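Local coordinates for anthranilate synthase component I (Streptococcus pneumoniae serotype 4, PDB 5KCK), which belongs to the chorismate-binding enzyme family and carries an N-terminal region of the anthranilate synthase type, at residues 208-214 and 374-379; 313-317 and 356-361. One frame throughout, in Å; residues are numbered along the deposited sequence.

In the fold
Both interactions lie within the part of the chain that belongs to the chorismate-binding enzyme family. Their centres are about 20 Å apart, and their nearest atoms are about 8 Å apart, so they do not touch. Interaction 2 is nested in the loop closed by interaction 1: residues 313-317 and 356-361 both fall between 208-214 and 374-379. Interaction 1 sets helix 372-382 against the start of strand 211-221. Interaction 2 joins the end of the long helix 297-316 to the short helix 354-361. Q211 in interaction 1 is hydrogen-bonded to E302, on the same long helix. The second chain of the assembly touches neither contact.

Interaction 1. Residues 208-214 and 374-379; sequences DMFQCVL and RAMRRI
Residues 208-210 are a loop leading into strand 211-214, and residues 374-379 form helix. Strand and helix axes approach to 8.2 Å and cross at -38°, with their chain directions roughly alike. The CA atoms of C212 and A375 are 5.4 Å apart, those of L214 and I379 6.5 Å. M209 has an extended backbone (phi/psi -174/176). F210 and Q211 both face A370, a classic beta bulge at the start of strand 211-221. The helix packs on the antiparallel sheet in which this strand pairs with strands 369-370 and 418-427. D208 (chi1 t) joins R374 (chi1-3 t, p, p) and R378 (m, m, t), one helical turn apart, in a salt-bridge network. D208 OD1 accepts from R374 NH1 at 2.7 Å and from R378 NH2 at a very short 2.5 Å; D208 OD2 accepts from R378 NE at 2.8 Å. E381 also salt-bridges R378. Selenomethionine M209 (chi1 p, chi2 t) points toward the helix: M209 SE is 4.2 Å from A375 CB, and M209 CE is 3.5 Å from R378 CG. I379 (m, t) sets CG1 3.8 Å from C212 SG and 4.4 Å from L214 CD2; I379 CD1 reaches V213 O at 3.3 Å.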
ATOM      1  N   ASP A 208     -31.453  22.656 -29.346  1.00 44.35           N
ATOM      2  CA  ASP A 208     -32.118  21.431 -28.910  1.00 45.39           C
ATOM      3  C   ASP A 208     -31.644  20.988 -27.529  1.00 42.87           C
ATOM      4  O   ASP A 208     -32.423  20.401 -26.768  1.00 40.88           O
ATOM      5  CB  ASP A 208     -31.895  20.325 -29.945  1.00 42.44           C
ATOM      6  CG  ASP A 208     -32.542  19.005 -29.553  1.00 49.51           C
ATOM      7  OD1 ASP A 208     -33.789  18.902 -29.631  1.00 46.03           O
ATOM      8  OD2 ASP A 208     -31.798  18.062 -29.183  1.00 46.23           O
HETATM    9  N   MSE A 209     -30.388  21.270 -27.189  1.00 43.17           N
HETATM   10  CA  MSE A 209     -29.768  20.810 -25.947  1.00 39.22           C
HETATM   11  C   MSE A 209     -28.386  21.442 -25.847  1.00 39.42           C
HETATM   12  O   MSE A 209     -27.943  22.120 -26.774  1.00 40.67           O
HETATM   13  CB  MSE A 209     -29.670  19.279 -25.908  1.00 37.51           C
HETATM   14  CG  MSE A 209     -29.082  18.675 -27.180  1.00 55.03           C
HETATM   15 SE   MSE A 209     -28.899  16.719 -27.216  1.00 59.70          SE
HETATM   16  CE  MSE A 209     -28.436  16.516 -29.110  1.00 53.58           C
ATOM     17  N   PHE A 210     -27.696  21.211 -24.734  1.00 38.32           N
ATOM     18  CA  PHE A 210     -26.385  21.810 -24.514  1.00 38.61           C
ATOM     19  C   PHE A 210     -25.228  20.833 -24.696  1.00 40.15           C
ATOM     20  O   PHE A 210     -24.140  21.247 -25.109  1.00 47.17           O
ATOM     21  CB  PHE A 210     -26.317  22.425 -23.108  1.00 49.73           C
ATOM     22  CG  PHE A 210     -24.993  23.071 -22.789  1.00 58.97           C
ATOM     23  CD1 PHE A 210     -24.705  24.351 -23.238  1.00 60.05           C
ATOM     24  CD2 PHE A 210     -24.037  22.398 -22.035  1.00 58.60           C
ATOM     25  CE1 PHE A 210     -23.487  24.947 -22.949  1.00 60.58           C
ATOM     26  CE2 PHE A 210     -22.815  22.989 -21.748  1.00 56.63           C
ATOM     27  CZ  PHE A 210     -22.542  24.265 -22.206  1.00 55.75           C
ATOM     28  N   GLN A 211     -25.423  19.555 -24.399  1.00 38.21           N
ATOM     29  CA  GLN A 211     -24.330  18.595 -24.471  1.00 38.83           C
ATOM     30  C   GLN A 211     -24.914  17.206 -24.660  1.00 39.85           C
ATOM     31  O   GLN A 211     -25.990  16.896 -24.141  1.00 46.53           O
ATOM     32  CB  GLN A 211     -23.454  18.648 -23.216  1.00 46.44           C
ATOM     33  CG  GLN A 211     -22.376  17.582 -23.156  1.00 56.92           C
ATOM     34  CD  GLN A 211     -21.175  18.030 -22.358  1.00 66.28           C
ATOM     35  OE1 GLN A 211     -20.055  17.571 -22.586  1.00 67.59           O
ATOM     36  NE2 GLN A 211     -21.399  18.946 -21.422  1.00 72.51           N
ATOM     37  N   CYS A 212     -24.197  16.378 -25.414  1.00 38.94           N
ATOM     38  CA  CYS A 212     -24.684  15.056 -25.787  1.00 35.95           C
ATOM     39  C   CYS A 212     -23.490  14.120 -25.893  1.00 41.60           C
ATOM     40  O   CYS A 212     -22.601  14.342 -26.720  1.00 31.99           O
ATOM     41  CB  CYS A 212     -25.450  15.120 -27.113  1.00 40.98           C
ATOM     42  SG  CYS A 212     -26.207  13.569 -27.645  1.00 52.40           S
ATOM     43  N   VAL A 213     -23.458  13.081 -25.068  1.00 29.87           N
ATOM     44  CA  VAL A 213     -22.337  12.152 -25.063  1.00 31.17           C
ATOM     45  C   VAL A 213     -22.640  11.045 -26.065  1.00 36.07           C
ATOM     46  O   VAL A 213     -23.550  10.238 -25.858  1.00 39.20           O
ATOM     47  CB  VAL A 213     -22.065  11.591 -23.662  1.00 33.06           C
ATOM     48  CG1 VAL A 213     -20.862  10.672 -23.697  1.00 32.77           C
ATOM     49  CG2 VAL A 213     -21.830  12.728 -22.664  1.00 28.11           C
ATOM     50  N   LEU A 214     -21.886  11.019 -27.162  1.00 33.56           N
ATOM     51  CA  LEU A 214     -21.968   9.961 -28.161  1.00 37.66           C
ATOM     52  C   LEU A 214     -20.782   9.016 -28.002  1.00 29.18           C
ATOM     53  O   LEU A 214     -19.654   9.454 -27.751  1.00 35.55           O
ATOM     54  CB  LEU A 214     -21.991  10.548 -29.578  1.00 31.44           C
ATOM     55  CG  LEU A 214     -23.170  11.467 -29.902  1.00 42.21           C
ATOM     56  CD1 LEU A 214     -23.000  12.126 -31.272  1.00 47.58           C
ATOM     57  CD2 LEU A 214     -24.484  10.704 -29.828  1.00 40.79           C
ATOM     58  N   ARG A 374     -33.611  14.868 -22.882  1.00 32.95           N
ATOM     59  CA  ARG A 374     -33.484  15.165 -24.308  1.00 36.03           C
ATOM     60  C   ARG A 374     -32.205  14.560 -24.884  1.00 36.14           C
ATOM     61  O   ARG A 374     -32.210  14.008 -25.990  1.00 40.56           O
ATOM     62  CB  ARG A 374     -33.519  16.681 -24.529  1.00 36.29           C
ATOM     63  CG  ARG A 374     -33.200  17.129 -25.954  1.00 45.46           C
ATOM     64  CD  ARG A 374     -34.326  16.774 -26.917  1.00 44.72           C
ATOM     65  NE  ARG A 374     -35.620  17.240 -26.426  1.00 48.82           N
ATOM     66  CZ  ARG A 374     -36.155  18.422 -26.725  1.00 53.51           C
ATOM     67  NH1 ARG A 374     -35.509  19.268 -27.518  1.00 51.34           N
ATOM     68  NH2 ARG A 374     -37.338  18.759 -26.233  1.00 53.10           N
ATOM     69  N   ALA A 375     -31.099  14.651 -24.145  1.00 32.36           N
ATOM     70  CA  ALA A 375     -29.848  14.078 -24.623  1.00 34.65           C
ATOM     71  C   ALA A 375     -29.959  12.565 -24.772  1.00 43.27           C
ATOM     72  O   ALA A 375     -29.407  11.983 -25.714  1.00 30.95           O
ATOM     73  CB  ALA A 375     -28.705  14.448 -23.680  1.00 30.45           C
HETATM   74  N   MSE A 376     -30.685  11.914 -23.871  1.00 29.69           N
HETATM   75  CA  MSE A 376     -30.856  10.472 -23.967  1.00 28.95           C
HETATM   76  C   MSE A 376     -31.736  10.077 -25.152  1.00 38.36           C
HETATM   77  O   MSE A 376     -31.479   9.065 -25.804  1.00 30.50           O
HETATM   78  CB  MSE A 376     -31.431   9.910 -22.672  1.00 27.75           C
HETATM   79  CG  MSE A 376     -30.440   9.913 -21.521  1.00 39.16           C
HETATM   80 SE   MSE A 376     -31.133   9.054 -19.898  1.00 49.91          SE
HETATM   81  CE  MSE A 376     -32.747  10.146 -19.649  1.00 32.49           C
ATOM     82  N   ARG A 377     -32.770  10.872 -25.447  1.00 32.12           N
ATOM     83  CA  ARG A 377     -33.555  10.591 -26.644  1.00 37.70           C
ATOM     84  C   ARG A 377     -32.708  10.760 -27.903  1.00 41.98           C
ATOM     85  O   ARG A 377     -32.781   9.936 -28.824  1.00 36.43           O
ATOM     86  CB  ARG A 377     -34.804  11.479 -26.683  1.00 37.75           C
ATOM     87  CG  ARG A 377     -35.803  11.162 -25.543  1.00 44.18           C
ATOM     88  CD  ARG A 377     -37.149  11.868 -25.725  1.00 53.65           C
ATOM     89  NE  ARG A 377     -37.744  11.573 -27.031  1.00 66.38           N
ATOM     90  CZ  ARG A 377     -38.749  10.722 -27.238  1.00 68.14           C
ATOM     91  NH1 ARG A 377     -39.301  10.071 -26.225  1.00 71.46           N
ATOM     92  NH2 ARG A 377     -39.207  10.530 -28.466  1.00 69.68           N
ATOM     93  N   ARG A 378     -31.869  11.801 -27.944  1.00 35.00           N
ATOM     94  CA  ARG A 378     -31.023  12.026 -29.113  1.00 36.04           C
ATOM     95  C   ARG A 378     -29.967  10.935 -29.260  1.00 38.12           C
ATOM     96  O   ARG A 378     -29.658  10.514 -30.383  1.00 35.73           O
ATOM     97  CB  ARG A 378     -30.367  13.396 -29.028  1.00 36.59           C
ATOM     98  CG  ARG A 378     -31.369  14.554 -29.024  1.00 48.13           C
ATOM     99  CD  ARG A 378     -32.324  14.521 -30.222  1.00 40.55           C
ATOM    100  NE  ARG A 378     -33.044  15.784 -30.349  1.00 42.48           N
ATOM    101  CZ  ARG A 378     -34.117  15.974 -31.108  1.00 46.65           C
ATOM    102  NH1 ARG A 378     -34.616  14.975 -31.821  1.00 49.00           N
ATOM    103  NH2 ARG A 378     -34.694  17.168 -31.150  1.00 46.48           N
ATOM    104  N   ILE A 379     -29.410  10.460 -28.141  1.00 32.69           N
ATOM    105  CA  ILE A 379     -28.413   9.392 -28.196  1.00 41.09           C
ATOM    106  C   ILE A 379     -28.977   8.164 -28.896  1.00 43.34           C
ATOM    107  O   ILE A 379     -28.292   7.525 -29.705  1.00 43.30           O
ATOM    108  CB  ILE A 379     -27.905   9.051 -26.782  1.00 37.17           C
ATOM    109  CG1 ILE A 379     -26.970  10.152 -26.281  1.00 29.18           C
ATOM    110  CG2 ILE A 379     -27.207   7.671 -26.758  1.00 28.37           C
ATOM    111  CD1 ILE A 379     -26.707  10.091 -24.787  1.00 27.49           C
TER

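Interaction 2. Residues 313-317 and 356-361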
ATOM      1  N   ASP A 313     -29.890  16.479  -7.984  1.00 25.48           N
ATOM      2  CA  ASP A 313     -30.237  15.064  -7.822  1.00 26.56           C
ATOM      3  C   ASP A 313     -30.392  14.707  -6.349  1.00 27.90           C
ATOM      4  O   ASP A 313     -31.406  14.133  -5.939  1.00 27.42           O
ATOM      5  CB  ASP A 313     -29.180  14.166  -8.478  1.00 39.36           C
ATOM      6  CG  ASP A 313     -29.266  14.160 -10.004  1.00 62.79           C
ATOM      7  OD1 ASP A 313     -30.303  14.598 -10.554  1.00 71.88           O
ATOM      8  OD2 ASP A 313     -28.294  13.707 -10.657  1.00 66.75           O
ATOM      9  N   ILE A 314     -29.394  15.059  -5.536  1.00 28.38           N
ATOM     10  CA  ILE A 314     -29.453  14.787  -4.105  1.00 24.97           C
ATOM     11  C   ILE A 314     -30.585  15.581  -3.456  1.00 27.05           C
ATOM     12  O   ILE A 314     -31.317  15.064  -2.603  1.00 24.91           O
ATOM     13  CB  ILE A 314     -28.080  15.088  -3.472  1.00 25.48           C
ATOM     14  CG1 ILE A 314     -27.058  14.044  -3.944  1.00 28.50           C
ATOM     15  CG2 ILE A 314     -28.162  15.150  -1.946  1.00 21.72           C
ATOM     16  CD1 ILE A 314     -25.645  14.254  -3.406  1.00 22.20           C
ATOM     17  N   GLY A 315     -30.773  16.832  -3.881  1.00 28.48           N
ATOM     18  CA  GLY A 315     -31.801  17.670  -3.283  1.00 23.60           C
ATOM     19  C   GLY A 315     -33.206  17.129  -3.471  1.00 26.64           C
ATOM     20  O   GLY A 315     -34.064  17.317  -2.609  1.00 28.67           O
ATOM     21  N   ARG A 316     -33.457  16.440  -4.589  1.00 28.07           N
ATOM     22  CA  ARG A 316     -34.779  15.871  -4.838  1.00 28.64           C
ATOM     23  C   ARG A 316     -35.125  14.725  -3.891  1.00 25.76           C
ATOM     24  O   ARG A 316     -36.307  14.425  -3.719  1.00 28.83           O
ATOM     25  CB  ARG A 316     -34.886  15.373  -6.283  1.00 25.49           C
ATOM     26  CG  ARG A 316     -34.859  16.476  -7.335  1.00 36.85           C
ATOM     27  CD  ARG A 316     -35.397  15.991  -8.691  1.00 44.66           C
ATOM     28  NE  ARG A 316     -34.820  14.720  -9.135  1.00 49.70           N
ATOM     29  CZ  ARG A 316     -33.643  14.606  -9.750  1.00 56.61           C
ATOM     30  NH1 ARG A 316     -32.908  15.687  -9.986  1.00 58.12           N
ATOM     31  NH2 ARG A 316     -33.199  13.414 -10.132  1.00 51.85           N
ATOM     32  N   ILE A 317     -34.140  14.080  -3.269  1.00 22.81           N
ATOM     33  CA  ILE A 317     -34.400  12.918  -2.431  1.00 19.30           C
ATOM     34  C   ILE A 317     -33.951  13.132  -0.993  1.00 24.17           C
ATOM     35  O   ILE A 317     -33.853  12.168  -0.234  1.00 23.48           O
ATOM     36  CB  ILE A 317     -33.742  11.650  -3.007  1.00 19.99           C
ATOM     37  CG1 ILE A 317     -32.228  11.844  -3.085  1.00 21.46           C
ATOM     38  CG2 ILE A 317     -34.330  11.298  -4.379  1.00 19.64           C
ATOM     39  CD1 ILE A 317     -31.465  10.579  -3.431  1.00 24.02           C
ATOM     40  N   ASP A 356     -33.867   4.936  -4.539  1.00 25.37           N
ATOM     41  CA  ASP A 356     -34.184   6.299  -4.948  1.00 25.24           C
ATOM     42  C   ASP A 356     -32.921   7.085  -5.275  1.00 22.27           C
ATOM     43  O   ASP A 356     -32.929   7.899  -6.202  1.00 23.20           O
ATOM     44  CB  ASP A 356     -35.010   6.979  -3.860  1.00 25.26           C
ATOM     45  CG  ASP A 356     -36.265   6.179  -3.513  1.00 32.46           C
ATOM     46  OD1 ASP A 356     -37.173   6.126  -4.372  1.00 31.95           O
ATOM     47  OD2 ASP A 356     -36.333   5.586  -2.408  1.00 22.03           O
ATOM     48  N   ALA A 357     -31.822   6.823  -4.562  1.00 19.99           N
ATOM     49  CA  ALA A 357     -30.551   7.444  -4.915  1.00 19.75           C
ATOM     50  C   ALA A 357     -30.091   6.981  -6.286  1.00 27.80           C
ATOM     51  O   ALA A 357     -29.567   7.775  -7.079  1.00 20.82           O
ATOM     52  CB  ALA A 357     -29.490   7.120  -3.861  1.00 21.33           C
ATOM     53  N   LEU A 358     -30.286   5.694  -6.583  1.00 26.02           N
ATOM     54  CA  LEU A 358     -29.896   5.160  -7.880  1.00 22.82           C
ATOM     55  C   LEU A 358     -30.750   5.761  -8.986  1.00 23.93           C
ATOM     56  O   LEU A 358     -30.229   6.216 -10.007  1.00 25.22           O
ATOM     57  CB  LEU A 358     -30.012   3.635  -7.866  1.00 23.16           C
ATOM     58  CG  LEU A 358     -29.919   2.939  -9.218  1.00 24.95           C
ATOM     59  CD1 LEU A 358     -28.606   3.290  -9.859  1.00 21.15           C
ATOM     60  CD2 LEU A 358     -30.035   1.444  -9.033  1.00 30.18           C
ATOM     61  N   LYS A 359     -32.068   5.785  -8.790  1.00 21.59           N
ATOM     62  CA  LYS A 359     -32.941   6.341  -9.813  1.00 26.56           C
ATOM     63  C   LYS A 359     -32.723   7.837  -9.987  1.00 28.16           C
ATOM     64  O   LYS A 359     -32.931   8.363 -11.083  1.00 32.53           O
ATOM     65  CB  LYS A 359     -34.398   6.035  -9.477  1.00 24.70           C
ATOM     66  CG  LYS A 359     -34.714   4.554  -9.582  1.00 31.18           C
ATOM     67  CD  LYS A 359     -36.196   4.293  -9.670  1.00 38.21           C
ATOM     68  CE  LYS A 359     -36.839   4.310  -8.309  1.00 36.49           C
ATOM     69  NZ  LYS A 359     -38.303   4.098  -8.442  1.00 48.16           N
ATOM     70  N   ALA A 360     -32.283   8.534  -8.938  1.00 22.64           N
ATOM     71  CA  ALA A 360     -32.075   9.974  -9.049  1.00 26.07           C
ATOM     72  C   ALA A 360     -30.827  10.331  -9.845  1.00 29.43           C
ATOM     73  O   ALA A 360     -30.738  11.459 -10.334  1.00 25.80           O
ATOM     74  CB  ALA A 360     -31.980  10.613  -7.664  1.00 22.61           C
ATOM     75  N   THR A 361     -29.866   9.405  -9.985  1.00 21.07           N
ATOM     76  CA  THR A 361     -28.583   9.709 -10.606  1.00 21.29           C
ATOM     77  C   THR A 361     -28.307   8.954 -11.902  1.00 28.94           C
ATOM     78  O   THR A 361     -27.429   9.379 -12.659  1.00 30.92           O
ATOM     79  CB  THR A 361     -27.427   9.403  -9.634  1.00 23.23           C
ATOM     80  OG1 THR A 361     -27.524   8.046  -9.182  1.00 27.08           O
ATOM     81  CG2 THR A 361     -27.468  10.328  -8.430  1.00 20.80           C
TER
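This is a mostly buried helix-to-helix contact, in which the C-terminal end of helix 297-316 meets helix 354-361. Its apolar part centres on I317. I317 CD1 lies 4.0 Å from A357 CB, and I317 CG2 lies 4.1 Å from A360 CB. The small side chain of A360 is consistent with the close approach of the backbones: the CA atoms of D313 and A360 are 5.5 Å apart. Strands 259-264 and 267-270 of the large antiparallel sheet lie beneath, touching A357, so helix 354-361 packs on that sheet as well as on helix 297-316. The polar part is at the carbonyl of A360. D313 OD1 lies 3.2 Å from A360 O, but two acceptors cannot bond. The R316 guanidinium serves both: R316 NH1 forms a salt bridge to D313 OD1 at 2.9 Å, and R316 NH2 gives A360 O a weak hydrogen bond of 3.1 Å. On the other helix, T361 OG1 donates to A357 O at 2.9 Å, tying the side chain back to the preceding turn.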